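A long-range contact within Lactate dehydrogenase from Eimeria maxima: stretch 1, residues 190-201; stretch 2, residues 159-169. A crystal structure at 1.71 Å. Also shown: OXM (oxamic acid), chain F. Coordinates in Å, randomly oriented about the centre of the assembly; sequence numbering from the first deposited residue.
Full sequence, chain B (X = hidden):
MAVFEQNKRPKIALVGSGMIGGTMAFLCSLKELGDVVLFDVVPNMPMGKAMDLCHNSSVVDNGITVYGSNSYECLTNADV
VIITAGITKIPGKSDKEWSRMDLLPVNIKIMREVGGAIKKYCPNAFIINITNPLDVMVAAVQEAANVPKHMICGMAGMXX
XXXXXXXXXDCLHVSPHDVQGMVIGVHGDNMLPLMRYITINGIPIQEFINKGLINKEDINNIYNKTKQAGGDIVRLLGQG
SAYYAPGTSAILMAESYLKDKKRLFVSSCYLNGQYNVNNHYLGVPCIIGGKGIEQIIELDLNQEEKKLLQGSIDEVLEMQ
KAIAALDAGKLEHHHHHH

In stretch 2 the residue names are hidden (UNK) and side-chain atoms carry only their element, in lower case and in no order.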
# COMPACT_ATOMS: atom_id res chain seq x y z
N ASN B 190 -18.88 -4.93 -20.90
CA ASN B 190 -20.09 -5.73 -20.81
C ASN B 190 -20.25 -6.40 -19.45
O ASN B 190 -21.06 -7.33 -19.32
CB ASN B 190 -20.10 -6.80 -21.91
CG ASN B 190 -20.36 -6.21 -23.29
OD1 ASN B 190 -21.49 -5.85 -23.62
ND2 ASN B 190 -19.31 -6.11 -24.10
N MET B 191 -19.52 -5.95 -18.42
CA MET B 191 -19.70 -6.53 -17.10
C MET B 191 -21.14 -6.30 -16.63
O MET B 191 -21.76 -5.28 -16.95
CB MET B 191 -18.70 -5.93 -16.10
CG MET B 191 -18.99 -4.50 -15.65
SD MET B 191 -17.84 -3.91 -14.39
CE MET B 191 -16.30 -3.87 -15.30
N LEU B 192 -21.65 -7.26 -15.86
CA LEU B 192 -23.07 -7.32 -15.52
C LEU B 192 -23.28 -7.18 -14.02
O LEU B 192 -23.25 -8.18 -13.29
CB LEU B 192 -23.67 -8.63 -16.02
CG LEU B 192 -25.13 -8.91 -15.67
CD1 LEU B 192 -26.03 -7.75 -16.08
CD2 LEU B 192 -25.58 -10.19 -16.36
N PRO B 193 -23.48 -5.96 -13.51
CA PRO B 193 -23.96 -5.82 -12.13
C PRO B 193 -25.35 -6.40 -11.98
O PRO B 193 -26.29 -5.99 -12.67
CB PRO B 193 -23.94 -4.30 -11.90
CG PRO B 193 -23.06 -3.75 -12.97
CD PRO B 193 -23.20 -4.66 -14.14
N LEU B 194 -25.49 -7.37 -11.08
CA LEU B 194 -26.75 -8.10 -10.90
C LEU B 194 -27.61 -7.37 -9.89
O LEU B 194 -27.71 -7.73 -8.71
CB LEU B 194 -26.47 -9.54 -10.48
CG LEU B 194 -25.87 -10.46 -11.54
CD1 LEU B 194 -25.49 -11.80 -10.93
CD2 LEU B 194 -26.84 -10.66 -12.69
N MET B 195 -28.28 -6.31 -10.37
CA MET B 195 -29.05 -5.45 -9.48
C MET B 195 -30.18 -6.22 -8.80
O MET B 195 -30.60 -5.86 -7.70
CB MET B 195 -29.62 -4.27 -10.26
CG MET B 195 -28.57 -3.50 -11.07
SD MET B 195 -27.12 -3.03 -10.09
CE MET B 195 -27.75 -1.60 -9.21
N ARG B 196 -30.67 -7.29 -9.43
CA ARG B 196 -31.77 -8.05 -8.85
C ARG B 196 -31.33 -8.85 -7.63
O ARG B 196 -32.15 -9.15 -6.75
CB ARG B 196 -32.37 -8.99 -9.90
CG ARG B 196 -33.47 -9.91 -9.38
CD ARG B 196 -34.21 -10.61 -10.51
NE ARG B 196 -33.43 -11.67 -11.14
CZ ARG B 196 -33.44 -12.95 -10.75
NH1 ARG B 196 -34.18 -13.34 -9.72
NH2 ARG B 196 -32.70 -13.84 -11.39
N TYR B 197 -30.04 -9.19 -7.55
CA TYR B 197 -29.52 -10.03 -6.48
C TYR B 197 -28.91 -9.23 -5.33
O TYR B 197 -28.37 -9.84 -4.39
CB TYR B 197 -28.46 -10.99 -7.04
CG TYR B 197 -29.01 -12.23 -7.72
CD1 TYR B 197 -29.35 -13.36 -6.99
CD2 TYR B 197 -29.15 -12.28 -9.11
CE1 TYR B 197 -29.83 -14.50 -7.61
CE2 TYR B 197 -29.63 -13.42 -9.74
CZ TYR B 197 -29.97 -14.52 -8.98
OH TYR B 197 -30.45 -15.66 -9.60
N ILE B 198 -28.98 -7.90 -5.36
CA ILE B 198 -28.47 -7.11 -4.25
C ILE B 198 -29.34 -7.36 -3.03
O ILE B 198 -30.57 -7.26 -3.11
CB ILE B 198 -28.44 -5.61 -4.60
CG1 ILE B 198 -27.51 -5.33 -5.78
CG2 ILE B 198 -28.02 -4.78 -3.38
CD1 ILE B 198 -27.62 -3.91 -6.32
N THR B 199 -28.71 -7.67 -1.90
CA THR B 199 -29.44 -7.82 -0.65
C THR B 199 -28.77 -7.03 0.46
O THR B 199 -27.55 -6.80 0.44
CB THR B 199 -29.58 -9.29 -0.21
OG1 THR B 199 -28.29 -9.82 0.13
CG2 THR B 199 -30.21 -10.13 -1.31
N ILE B 200 -29.58 -6.60 1.42
CA ILE B 200 -29.12 -6.00 2.66
C ILE B 200 -29.34 -7.05 3.74
O ILE B 200 -30.47 -7.27 4.19
CB ILE B 200 -29.85 -4.69 2.97
CG1 ILE B 200 -29.85 -3.75 1.75
CG2 ILE B 200 -29.22 -4.01 4.18
CD1 ILE B 200 -28.47 -3.40 1.19
N ASN B 201 -28.26 -7.70 4.16
CA ASN B 201 -28.33 -8.86 5.06
C ASN B 201 -29.39 -9.86 4.60
O ASN B 201 -30.19 -10.37 5.38
CB ASN B 201 -28.60 -8.43 6.50
CG ASN B 201 -28.37 -9.55 7.49
OD1 ASN B 201 -27.36 -10.24 7.42
ND2 ASN B 201 -29.33 -9.76 8.39
N UNK B 159 -13.43 -7.17 -7.08
CA UNK B 159 -13.23 -5.73 -7.20
C UNK B 159 -14.48 -5.05 -7.75
O UNK B 159 -14.95 -4.05 -7.19
c UNK B 159 -11.41 -3.12 -7.37
c UNK B 159 -10.83 -3.91 -9.66
c UNK B 159 -12.03 -5.44 -8.11
c UNK B 159 -11.84 -3.99 -8.54
N UNK B 160 -15.00 -5.55 -8.87
CA UNK B 160 -16.21 -4.97 -9.44
C UNK B 160 -17.36 -5.02 -8.44
O UNK B 160 -18.11 -4.04 -8.29
c UNK B 160 -16.58 -5.69 -10.74
o UNK B 160 -15.25 -6.44 -12.58
o UNK B 160 -15.04 -4.34 -11.96
c UNK B 160 -15.55 -5.47 -11.84
N UNK B 161 -17.52 -6.15 -7.75
CA UNK B 161 -18.58 -6.28 -6.76
C UNK B 161 -18.38 -5.31 -5.60
O UNK B 161 -19.35 -4.75 -5.07
c UNK B 161 -18.63 -7.71 -6.23
o UNK B 161 -18.95 -8.63 -7.27
N UNK B 162 -17.12 -5.08 -5.19
CA UNK B 162 -16.87 -4.17 -4.08
C UNK B 162 -17.29 -2.75 -4.42
O UNK B 162 -17.68 -1.99 -3.53
c UNK B 162 -15.40 -4.20 -3.68
o UNK B 162 -14.61 -3.46 -4.60
N UNK B 163 -17.20 -2.38 -5.69
CA UNK B 163 -17.59 -1.03 -6.11
C UNK B 163 -19.11 -0.89 -6.11
O UNK B 163 -19.64 0.12 -5.63
n UNK B 163 -13.03 -1.25 -10.98
c UNK B 163 -12.61 -0.65 -9.87
c UNK B 163 -16.99 -0.74 -7.48
n UNK B 163 -11.35 -0.26 -9.77
c UNK B 163 -14.87 -0.83 -8.86
c UNK B 163 -15.47 -0.76 -7.47
n UNK B 163 -13.45 -0.44 -8.86
N UNK B 164 -19.81 -1.87 -6.66
CA UNK B 164 -21.26 -1.92 -6.53
C UNK B 164 -21.69 -1.81 -5.07
O UNK B 164 -22.56 -1.02 -4.72
c UNK B 164 -21.80 -3.21 -7.16
c UNK B 164 -23.28 -3.51 -6.91
c UNK B 164 -23.66 -4.85 -7.52
c UNK B 164 -24.17 -2.40 -7.46
N UNK B 165 -21.06 -2.62 -4.21
CA UNK B 165 -21.47 -2.67 -2.81
C UNK B 165 -21.21 -1.35 -2.10
O UNK B 165 -22.02 -0.91 -1.27
c UNK B 165 -18.84 -5.95 0.00
c UNK B 165 -21.14 -5.20 -2.58
n UNK B 165 -18.80 -5.88 1.33
n UNK B 165 -19.99 -6.18 -0.61
c UNK B 165 -20.18 -6.27 -2.06
c UNK B 165 -20.75 -3.81 -2.09
n UNK B 165 -17.71 -5.79 -0.68
N UNK B 166 -20.09 -0.69 -2.40
CA UNK B 166 -19.78 0.58 -1.75
C UNK B 166 -20.85 1.63 -2.05
O UNK B 166 -21.21 2.42 -1.17
n UNK B 166 -16.17 3.57 1.92
c UNK B 166 -17.05 4.36 1.29
c UNK B 166 -18.40 1.08 -2.21
c UNK B 166 -18.04 2.50 -1.74
n UNK B 166 -17.20 5.61 1.70
c UNK B 166 -17.68 2.54 -0.27
n UNK B 166 -17.76 3.90 0.27
N UNK B 167 -21.35 1.66 -3.28
CA UNK B 167 -22.29 2.69 -3.68
C UNK B 167 -23.66 2.47 -3.05
O UNK B 167 -24.29 3.42 -2.58
s UNK B 167 -21.19 3.44 -7.65
c UNK B 167 -21.11 3.26 -5.86
c UNK B 167 -22.38 2.73 -5.21
c UNK B 167 -20.21 2.04 -8.19
N UNK B 168 -24.13 1.23 -3.03
CA UNK B 168 -25.36 0.90 -2.31
C UNK B 168 -25.22 1.27 -0.84
O UNK B 168 -26.12 1.88 -0.24
c UNK B 168 -26.87 -1.00 -1.58
c UNK B 168 -25.71 -0.58 -2.49
c UNK B 168 -27.30 -0.27 -4.50
c UNK B 168 -26.02 -0.89 -3.97
N UNK B 169 -24.09 0.89 -0.23
CA UNK B 169 -23.86 1.17 1.18
C UNK B 169 -23.91 2.66 1.47
O UNK B 169 -24.53 3.09 2.46
c UNK B 169 -22.52 0.58 1.61
C1 OXM F . -9.03 -1.93 -14.22
N1 OXM F . -8.21 -0.83 -14.72
O1 OXM F . -8.93 -3.01 -14.70
C2 OXM F . -10.01 -1.69 -13.07
O2 OXM F . -11.20 -2.10 -13.16
O3 OXM F . -9.64 -1.09 -12.03

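Position 159 carries four carbons, forked at the second, and is out of reach of stretch 1; a fork one carbon beyond CB makes it Leu159. Position 160 has two carbons, the second bearing two oxygens, which defines a carboxylate. Its CA-to-CB bond points toward stretch 1, and one oxygen of position 160 lies 3.6 Å from Met191 CE. The residue is Asp160, and the oxygen is OD1, in a packing contact in which no hydrogen bond is made.

Positions 161 and 162 each show one carbon followed by one oxygen, both out of reach of stretch 1. With a single unbranched carbon, they are Ser161 and Ser162. In the second, chi1 of 77° (p) turns the hydroxyl back along the helix, so that Ser162 OG donates to Leu159 O at 2.7 Å.

Position 163 has three carbons, a nitrogen, then a carbon carrying two more nitrogens, a guanidinium that makes no contact with stretch 1; it is Arg163. It grips the oxamic acid, NH1 donating to OXM O2 and NH2 to OXM O3, each at 3.0 Å with an N-H...acceptor angle of 168°. A long salt bridge joins its NH1 to Asp160 OD1 at 3.8 Å.

Position 164 has four carbons forked at the second; its CA-to-CB bond points toward stretch 1, where its branches approach three residues. It is Leu164: CD1 is 3.9 Å from Ile198 CD1 and 4.0 Å from Met195 SD, while CD2 is 4.4 Å from Pro193 CB.

Positions 165 and 166 both repeat the guanidinium pattern and make no contact with stretch 1; they are Arg165 and Arg166. Position 167, an unbranched chain of two carbons, a sulfur and a terminal carbon, is out of reach of stretch 1; it is Met167. Position 168 has four carbons forked at the first, one arm two carbons long; the end of the longer arm touches Ile198 and the short arm Ile200. This is Ile168, with CD1 4.1 Å from Ile198 CD1 and CG2 4.0 Å from Ile200 CD1. Position 169 has one carbon, directed sideways and touching nothing on stretch 1: Ala169.

The contact works through helical periodicity. Backbone bonds from Leu164 N to Asp160 O and from Ile168 N to Leu164 O, both 3.2 Å, mark the spacing that brings positions 160, 164 and 168 onto one face. Leu164 and Ile168 share Ile198, whose CA-to-CB bond points toward the helix. No hydrogen bond crosses between the stretches, and the 321 Å² buried is chiefly apolar packing. Arg163, which makes no contact with stretch 1, hydrogen-bonds the oxamic acid.

Stretch 2 159-169: LDSSRLRRMIA
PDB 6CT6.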